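PDB 3PEF: 6-phosphogluconate dehydrogenase, NAD-binding from Geobacter metallireducens, which probably reduces succinic semialdehyde to gamma-hydroxybutyrate with NADPH, as a member of the beta-hydroxyacid dehydrogenase family. Local coordinates for residues 228-242 and 265-279. The protein carries 2 engineered substitutions. Residues are numbered along the deposited sequence; the frame is centred on the assembly and turned at random.
Sequences FAPAFPLKHMQKDLR and FKGARAAGFGDEDFS. With NAP (NADP nicotinamide-adenine-dinucleotide phosphate), chain I.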
loop_
_atom_site.group_PDB
_atom_site.type_symbol
_atom_site.label_atom_id
_atom_site.label_comp_id
_atom_site.label_asym_id
_atom_site.label_seq_id
_atom_site.Cartn_x
_atom_site.Cartn_y
_atom_site.Cartn_z
ATOM N N PHE A 228 -3.584 6.098 -26.086
ATOM C CA PHE A 228 -4.279 6.364 -24.829
ATOM C C PHE A 228 -5.363 7.418 -25.009
ATOM O O PHE A 228 -5.667 8.179 -24.085
ATOM C CB PHE A 228 -3.277 6.793 -23.754
ATOM C CG PHE A 228 -2.258 5.738 -23.433
ATOM C CD1 PHE A 228 -2.614 4.624 -22.683
ATOM C CD2 PHE A 228 -0.955 5.850 -23.893
ATOM C CE1 PHE A 228 -1.690 3.647 -22.392
ATOM C CE2 PHE A 228 -0.024 4.875 -23.611
ATOM C CZ PHE A 228 -0.391 3.771 -22.851
ATOM N N ALA A 229 -5.930 7.482 -26.213
ATOM C CA ALA A 229 -7.048 8.395 -26.457
ATOM C C ALA A 229 -8.138 8.076 -25.436
ATOM O O ALA A 229 -8.435 6.900 -25.188
ATOM C CB ALA A 229 -7.578 8.246 -27.883
ATOM N N PRO A 230 -8.727 9.117 -24.828
ATOM C CA PRO A 230 -9.624 8.929 -23.680
ATOM C C PRO A 230 -10.955 8.259 -24.020
ATOM O O PRO A 230 -11.701 8.747 -24.848
ATOM C CB PRO A 230 -9.868 10.359 -23.187
ATOM C CG PRO A 230 -9.620 11.222 -24.416
ATOM C CD PRO A 230 -8.509 10.541 -25.141
ATOM N N ALA A 231 -11.243 7.137 -23.378
ATOM C CA ALA A 231 -12.597 6.580 -23.393
ATOM C C ALA A 231 -13.189 6.808 -22.005
ATOM O O ALA A 231 -14.278 7.354 -21.857
ATOM C CB ALA A 231 -12.582 5.092 -23.745
ATOM N N PHE A 232 -12.445 6.397 -20.989
ATOM C CA PHE A 232 -12.784 6.756 -19.614
ATOM C C PHE A 232 -11.650 7.626 -19.073
ATOM O O PHE A 232 -10.568 7.119 -18.780
ATOM C CB PHE A 232 -12.987 5.493 -18.761
ATOM C CG PHE A 232 -13.365 5.781 -17.319
ATOM C CD1 PHE A 232 -12.975 4.923 -16.297
ATOM C CD2 PHE A 232 -14.112 6.905 -16.991
ATOM C CE1 PHE A 232 -13.325 5.176 -14.961
ATOM C CE2 PHE A 232 -14.473 7.160 -15.662
ATOM C CZ PHE A 232 -14.072 6.293 -14.650
ATOM N N PRO A 233 -11.883 8.954 -18.958
ATOM C CA PRO A 233 -10.799 9.853 -18.550
ATOM C C PRO A 233 -10.162 9.432 -17.226
ATOM O O PRO A 233 -10.849 9.117 -16.248
ATOM C CB PRO A 233 -11.494 11.220 -18.439
ATOM C CG PRO A 233 -12.587 11.151 -19.466
ATOM C CD PRO A 233 -13.097 9.698 -19.338
ATOM N N LEU A 234 -8.834 9.404 -17.221
ATOM C CA LEU A 234 -8.079 8.972 -16.058
ATOM C C LEU A 234 -8.437 9.771 -14.797
ATOM O O LEU A 234 -8.540 9.202 -13.712
ATOM C CB LEU A 234 -6.572 8.981 -16.345
ATOM C CG LEU A 234 -5.667 8.317 -15.299
ATOM C CD1 LEU A 234 -4.375 7.752 -15.899
ATOM C CD2 LEU A 234 -5.360 9.290 -14.162
ATOM N N LYS A 235 -8.662 11.073 -14.935
ATOM C CA LYS A 235 -9.052 11.869 -13.770
ATOM C C LYS A 235 -10.351 11.345 -13.150
ATOM O O LYS A 235 -10.522 11.394 -11.928
ATOM C CB LYS A 235 -9.187 13.353 -14.126
ATOM C CG LYS A 235 -10.257 13.655 -15.185
ATOM C CD LYS A 235 -10.162 15.127 -15.668
ATOM C CE LYS A 235 -11.280 15.431 -16.695
ATOM N NZ LYS A 235 -11.175 16.791 -17.295
ATOM N N HIS A 236 -11.265 10.838 -13.986
ATOM C CA HIS A 236 -12.536 10.307 -13.481
ATOM C C HIS A 236 -12.368 8.958 -12.790
ATOM O O HIS A 236 -13.065 8.677 -11.799
ATOM C CB HIS A 236 -13.615 10.233 -14.573
ATOM C CG HIS A 236 -13.942 11.564 -15.180
ATOM N ND1 HIS A 236 -13.911 12.739 -14.457
ATOM C CD2 HIS A 236 -14.297 11.908 -16.439
ATOM C CE1 HIS A 236 -14.226 13.750 -15.245
ATOM N NE2 HIS A 236 -14.477 13.272 -16.452
ATOM N N MET A 237 -11.488 8.113 -13.318
ATOM C CA MET A 237 -11.163 6.840 -12.639
ATOM C C MET A 237 -10.662 7.159 -11.237
ATOM O O MET A 237 -11.074 6.544 -10.243
ATOM C CB MET A 237 -10.083 6.060 -13.405
ATOM C CG MET A 237 -9.588 4.790 -12.700
ATOM S SD MET A 237 -10.806 3.430 -12.692
ATOM C CE MET A 237 -11.685 3.700 -11.190
ATOM N N GLN A 238 -9.773 8.140 -11.152
ATOM C CA GLN A 238 -9.173 8.481 -9.857
ATOM C C GLN A 238 -10.225 9.032 -8.894
ATOM O O GLN A 238 -10.190 8.745 -7.706
ATOM C CB GLN A 238 -8.019 9.484 -10.036
ATOM C CG GLN A 238 -7.121 9.647 -8.799
ATOM C CD GLN A 238 -7.591 10.760 -7.877
ATOM O OE1 GLN A 238 -7.711 11.906 -8.290
ATOM N NE2 GLN A 238 -7.852 10.426 -6.629
ATOM N N LYS A 239 -11.139 9.847 -9.416
ATOM C CA LYS A 239 -12.231 10.394 -8.626
ATOM C C LYS A 239 -13.100 9.247 -8.072
ATOM O O LYS A 239 -13.536 9.285 -6.925
ATOM C CB LYS A 239 -13.082 11.360 -9.477
ATOM C CG LYS A 239 -14.400 11.809 -8.815
ATOM C CD LYS A 239 -15.600 10.953 -9.235
ATOM C CE LYS A 239 -15.863 11.064 -10.721
ATOM N NZ LYS A 239 -17.062 10.312 -11.181
ATOM N N ASP A 240 -13.338 8.228 -8.890
ATOM C CA ASP A 240 -14.142 7.084 -8.460
ATOM C C ASP A 240 -13.447 6.325 -7.331
ATOM O O ASP A 240 -14.083 5.934 -6.362
ATOM C CB ASP A 240 -14.450 6.141 -9.628
ATOM C CG ASP A 240 -15.511 6.701 -10.589
ATOM O OD1 ASP A 240 -16.080 7.796 -10.347
ATOM O OD2 ASP A 240 -15.774 6.032 -11.610
ATOM N N LEU A 241 -12.137 6.140 -7.451
ATOM C CA LEU A 241 -11.365 5.477 -6.408
ATOM C C LEU A 241 -11.386 6.317 -5.121
ATOM O O LEU A 241 -11.549 5.798 -4.018
ATOM C CB LEU A 241 -9.936 5.253 -6.899
ATOM C CG LEU A 241 -9.471 3.879 -7.409
ATOM C CD1 LEU A 241 -10.597 2.836 -7.572
ATOM C CD2 LEU A 241 -8.647 4.007 -8.681
ATOM N N ARG A 242 -11.222 7.625 -5.269
ATOM C CA ARG A 242 -11.364 8.549 -4.147
ATOM C C ARG A 242 -12.680 8.293 -3.426
ATOM O O ARG A 242 -12.718 8.125 -2.213
ATOM C CB ARG A 242 -11.346 9.977 -4.685
ATOM C CG ARG A 242 -11.540 11.110 -3.681
ATOM C CD ARG A 242 -11.028 12.401 -4.365
ATOM N NE ARG A 242 -12.021 12.923 -5.258
ATOM C CZ ARG A 242 -11.816 13.557 -6.414
ATOM N NH1 ARG A 242 -12.880 13.953 -7.081
ATOM N NH2 ARG A 242 -10.607 13.791 -6.921
ATOM N N PHE A 265 -3.186 6.090 -9.255
ATOM C CA PHE A 265 -3.891 6.918 -10.236
ATOM C C PHE A 265 -3.615 8.399 -10.013
ATOM O O PHE A 265 -3.507 9.167 -10.976
ATOM C CB PHE A 265 -5.380 6.594 -10.291
ATOM C CG PHE A 265 -5.686 5.410 -11.170
ATOM C CD1 PHE A 265 -5.937 4.165 -10.621
ATOM C CD2 PHE A 265 -5.665 5.538 -12.559
ATOM C CE1 PHE A 265 -6.208 3.066 -11.439
ATOM C CE2 PHE A 265 -5.923 4.444 -13.388
ATOM C CZ PHE A 265 -6.197 3.204 -12.822
ATOM N N LYS A 266 -3.471 8.790 -8.749
ATOM C CA LYS A 266 -3.082 10.169 -8.436
ATOM C C LYS A 266 -1.725 10.482 -9.042
ATOM O O LYS A 266 -1.482 11.603 -9.510
ATOM C CB LYS A 266 -3.029 10.416 -6.924
ATOM C CG LYS A 266 -4.383 10.550 -6.218
ATOM C CD LYS A 266 -4.183 10.650 -4.690
ATOM C CE LYS A 266 -5.513 10.617 -3.941
ATOM N NZ LYS A 266 -5.346 10.720 -2.434
ATOM N N GLY A 267 -0.837 9.496 -9.013
ATOM C CA GLY A 267 0.488 9.671 -9.576
ATOM C C GLY A 267 0.381 9.924 -11.070
ATOM O O GLY A 267 1.053 10.806 -11.624
ATOM N N ALA A 268 -0.470 9.149 -11.730
ATOM C CA ALA A 268 -0.713 9.359 -13.146
ATOM C C ALA A 268 -1.282 10.751 -13.431
ATOM O O ALA A 268 -0.925 11.364 -14.432
ATOM C CB ALA A 268 -1.619 8.262 -13.728
ATOM N N ARG A 269 -2.163 11.263 -12.573
ATOM C CA ARG A 269 -2.670 12.628 -12.788
ATOM C C ARG A 269 -1.547 13.632 -12.681
ATOM O O ARG A 269 -1.510 14.607 -13.432
ATOM C CB ARG A 269 -3.745 13.021 -11.776
ATOM C CG ARG A 269 -5.033 12.277 -11.926
ATOM C CD ARG A 269 -6.073 12.848 -11.010
ATOM N NE ARG A 269 -6.580 14.124 -11.504
ATOM C CZ ARG A 269 -7.621 14.753 -10.969
ATOM N NH1 ARG A 269 -8.260 14.213 -9.936
ATOM N NH2 ARG A 269 -8.038 15.906 -11.467
ATOM N N ALA A 270 -0.651 13.393 -11.724
ATOM C CA ALA A 270 0.451 14.303 -11.460
ATOM C C ALA A 270 1.446 14.302 -12.607
ATOM O O ALA A 270 2.097 15.315 -12.852
ATOM C CB ALA A 270 1.147 13.975 -10.117
ATOM N N ALA A 271 1.556 13.179 -13.318
ATOM C CA ALA A 271 2.432 13.115 -14.493
ATOM C C ALA A 271 1.773 13.718 -15.741
ATOM O O ALA A 271 2.364 13.724 -16.824
ATOM C CB ALA A 271 2.894 11.698 -14.755
ATOM N N GLY A 272 0.552 14.224 -15.581
ATOM C CA GLY A 272 -0.142 14.921 -16.650
ATOM C C GLY A 272 -1.038 14.051 -17.514
ATOM O O GLY A 272 -1.393 14.444 -18.623
ATOM N N PHE A 273 -1.427 12.877 -17.020
ATOM C CA PHE A 273 -2.214 11.967 -17.849
ATOM C C PHE A 273 -3.722 12.008 -17.548
ATOM O O PHE A 273 -4.481 11.190 -18.061
ATOM C CB PHE A 273 -1.674 10.535 -17.744
ATOM C CG PHE A 273 -0.199 10.417 -18.045
ATOM C CD1 PHE A 273 0.378 11.156 -19.065
ATOM C CD2 PHE A 273 0.604 9.556 -17.316
ATOM C CE1 PHE A 273 1.733 11.048 -19.346
ATOM C CE2 PHE A 273 1.961 9.445 -17.594
ATOM C CZ PHE A 273 2.522 10.189 -18.612
ATOM N N GLY A 274 -4.140 12.981 -16.738
ATOM C CA GLY A 274 -5.513 13.084 -16.259
ATOM C C GLY A 274 -6.601 13.061 -17.319
ATOM O O GLY A 274 -7.713 12.572 -17.073
ATOM N N ASP A 275 -6.289 13.597 -18.498
ATOM C CA ASP A 275 -7.263 13.693 -19.583
ATOM C C ASP A 275 -7.085 12.591 -20.641
ATOM O O ASP A 275 -7.827 12.542 -21.616
ATOM C CB ASP A 275 -7.189 15.071 -20.275
ATOM C CG ASP A 275 -7.930 16.167 -19.507
ATOM O OD1 ASP A 275 -8.808 15.857 -18.673
ATOM O OD2 ASP A 275 -7.638 17.355 -19.750
ATOM N N GLU A 276 -6.106 11.715 -20.462
ATOM C CA GLU A 276 -5.994 10.555 -21.349
ATOM C C GLU A 276 -6.829 9.396 -20.785
ATOM O O GLU A 276 -7.448 9.536 -19.718
ATOM C CB GLU A 276 -4.527 10.154 -21.511
ATOM C CG GLU A 276 -3.687 11.275 -22.145
ATOM C CD GLU A 276 -2.208 10.952 -22.178
ATOM O OE1 GLU A 276 -1.832 9.902 -21.632
ATOM O OE2 GLU A 276 -1.421 11.749 -22.746
ATOM N N ASP A 277 -6.866 8.265 -21.488
ATOM C CA ASP A 277 -7.594 7.106 -20.973
ATOM C C ASP A 277 -7.024 6.642 -19.640
ATOM O O ASP A 277 -5.827 6.795 -19.388
ATOM C CB ASP A 277 -7.524 5.935 -21.945
ATOM C CG ASP A 277 -8.542 4.867 -21.615
ATOM O OD1 ASP A 277 -9.750 5.194 -21.594
ATOM O OD2 ASP A 277 -8.136 3.717 -21.350
ATOM N N PHE A 278 -7.862 6.036 -18.798
ATOM C CA PHE A 278 -7.358 5.579 -17.509
ATOM C C PHE A 278 -6.269 4.511 -17.662
ATOM O O PHE A 278 -5.448 4.333 -16.770
ATOM C CB PHE A 278 -8.484 5.149 -16.559
ATOM C CG PHE A 278 -9.096 3.813 -16.875
ATOM C CD1 PHE A 278 -9.745 3.596 -18.072
ATOM C CD2 PHE A 278 -9.051 2.781 -15.939
ATOM C CE1 PHE A 278 -10.323 2.361 -18.351
ATOM C CE2 PHE A 278 -9.634 1.555 -16.206
ATOM C CZ PHE A 278 -10.274 1.348 -17.414
ATOM N N SER A 279 -6.222 3.835 -18.804
ATOM C CA SER A 279 -5.134 2.888 -19.043
ATOM C C SER A 279 -3.784 3.590 -19.143
ATOM O O SER A 279 -2.749 2.933 -19.110
ATOM C CB SER A 279 -5.380 2.054 -20.304
ATOM O OG SER A 279 -5.688 2.893 -21.402
HETATM P PA NAP I . -16.389 14.235 -19.386
HETATM O O1A NAP I . -15.197 14.875 -18.788
HETATM O O2A NAP I . -16.316 14.009 -20.842
HETATM O O5B NAP I . -17.699 15.093 -19.055
HETATM C C5B NAP I . -17.842 15.734 -17.816
HETATM C C4B NAP I . -19.102 16.575 -17.903
HETATM O O4B NAP I . -19.302 17.207 -16.656
HETATM C C3B NAP I . -18.957 17.687 -18.938
HETATM O O3B NAP I . -20.234 17.847 -19.511
HETATM C C2B NAP I . -18.633 18.894 -18.082
HETATM O O2B NAP I . -18.997 20.133 -18.635
HETATM C C1B NAP I . -19.495 18.584 -16.872
HETATM N N9A NAP I . -19.091 19.391 -15.713
HETATM C C8A NAP I . -17.930 19.261 -14.990
HETATM N N7A NAP I . -17.931 20.199 -14.016
HETATM C C5A NAP I . -19.062 20.926 -14.119
HETATM C C6A NAP I . -19.554 21.980 -13.367
HETATM N N6A NAP I . -18.852 22.449 -12.344
HETATM N N1A NAP I . -20.757 22.540 -13.704
HETATM C C2A NAP I . -21.479 22.043 -14.775
HETATM N N3A NAP I . -20.988 20.984 -15.515
HETATM C C4A NAP I . -19.801 20.432 -15.183
HETATM O O3 NAP I . -16.571 12.844 -18.636
HETATM P PN NAP I . -17.606 11.669 -18.876
HETATM O O1N NAP I . -16.872 10.407 -19.060
HETATM O O2N NAP I . -18.629 12.050 -19.871
HETATM O O5D NAP I . -18.192 11.734 -17.377
HETATM C C5D NAP I . -19.546 11.906 -17.056
HETATM C C4D NAP I . -19.837 10.979 -15.876
HETATM O O4D NAP I . -19.933 9.633 -16.279
HETATM C C3D NAP I . -18.712 10.982 -14.861
HETATM O O3D NAP I . -19.347 10.910 -13.603
HETATM C C2D NAP I . -17.924 9.716 -15.159
HETATM O O2D NAP I . -17.285 9.249 -14.003
HETATM C C1D NAP I . -19.054 8.797 -15.552
HETATM N N1N NAP I . -18.739 7.627 -16.401
HETATM C C2N NAP I . -17.799 7.708 -17.386
HETATM C C3N NAP I . -17.551 6.615 -18.214
HETATM C C7N NAP I . -16.554 6.726 -19.327
HETATM O O7N NAP I . -16.016 5.542 -19.804
HETATM N N7N NAP I . -16.162 7.903 -19.844
HETATM C C4N NAP I . -18.266 5.425 -18.044
HETATM C C5N NAP I . -19.245 5.365 -17.055
HETATM C C6N NAP I . -19.487 6.476 -16.247
HETATM P P2B NAP I . -18.033 20.899 -19.702
HETATM O O1X NAP I . -18.459 22.359 -19.657
HETATM O O2X NAP I . -16.612 20.728 -19.270
HETATM O O3X NAP I . -18.216 20.303 -21.070
#
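Asp-277 joins the loop before helix 234-251 to the loop after helix 256-270, mainly through hydrogen bonds. Its OD1 accepts two backbone amides: Phe-232 N at 3.0 Å, nearly in line with the C-O bond, and Ala-231 N from the anti side, 27° out of the carboxylate plane. CG stands anti to the backbone N (chi1 -165°), which carries OD1 across to these amides, while OD2 takes Ser-279 N in an Asx turn, Ser-279 OG, and a salt bridge from Lys-219. Around this carboxylate the backbones pair directly: Asp-277 N to Phe-228 O, Phe-278 N to Phe-232 O (2.9 Å), and, at the helix start, Leu-234 N to Glu-276 O and Lys-235 N to Gly-274 O. With Pro-233 as N-cap, these last two carbonyls bind first-turn amides.

Apolar packing fills the space between helix segments 234-242 and 265-270, roughly antiparallel, their axes 9.3 Å apart at closest approach. Phe-265 is a knob among Leu-234, Met-237, Gln-238 and Leu-241; Met-237 CG lies 3.8 Å from its ring centroid, over one face, and Leu-234 CG meets its edge. Leu-234 CD1 reaches Ala-268 CB at 3.5 Å. Apart from the helices, Phe-232 turns its edge to the face of Phe-278, planes 60° apart.

One salt bridge crosses on the more exposed side: Lys-235, extended beyond CG, brings NZ 2.9 Å from Asp-275 OD1, on the syn lone pair.

An alanine in place of Asp-277 would probably leave the Ala-231 and Phe-232 amides without their shared acceptor and Lys-219 without its counter-charge, letting that loop shift. Ala-231 O accepts the carboxamide N7N of NADP at 2.8 Å, and Phe-232 CB and Pro-233 CD also lie against the carboxamide, so the paired loops probably help to hold one wall of the nicotinamide pocket.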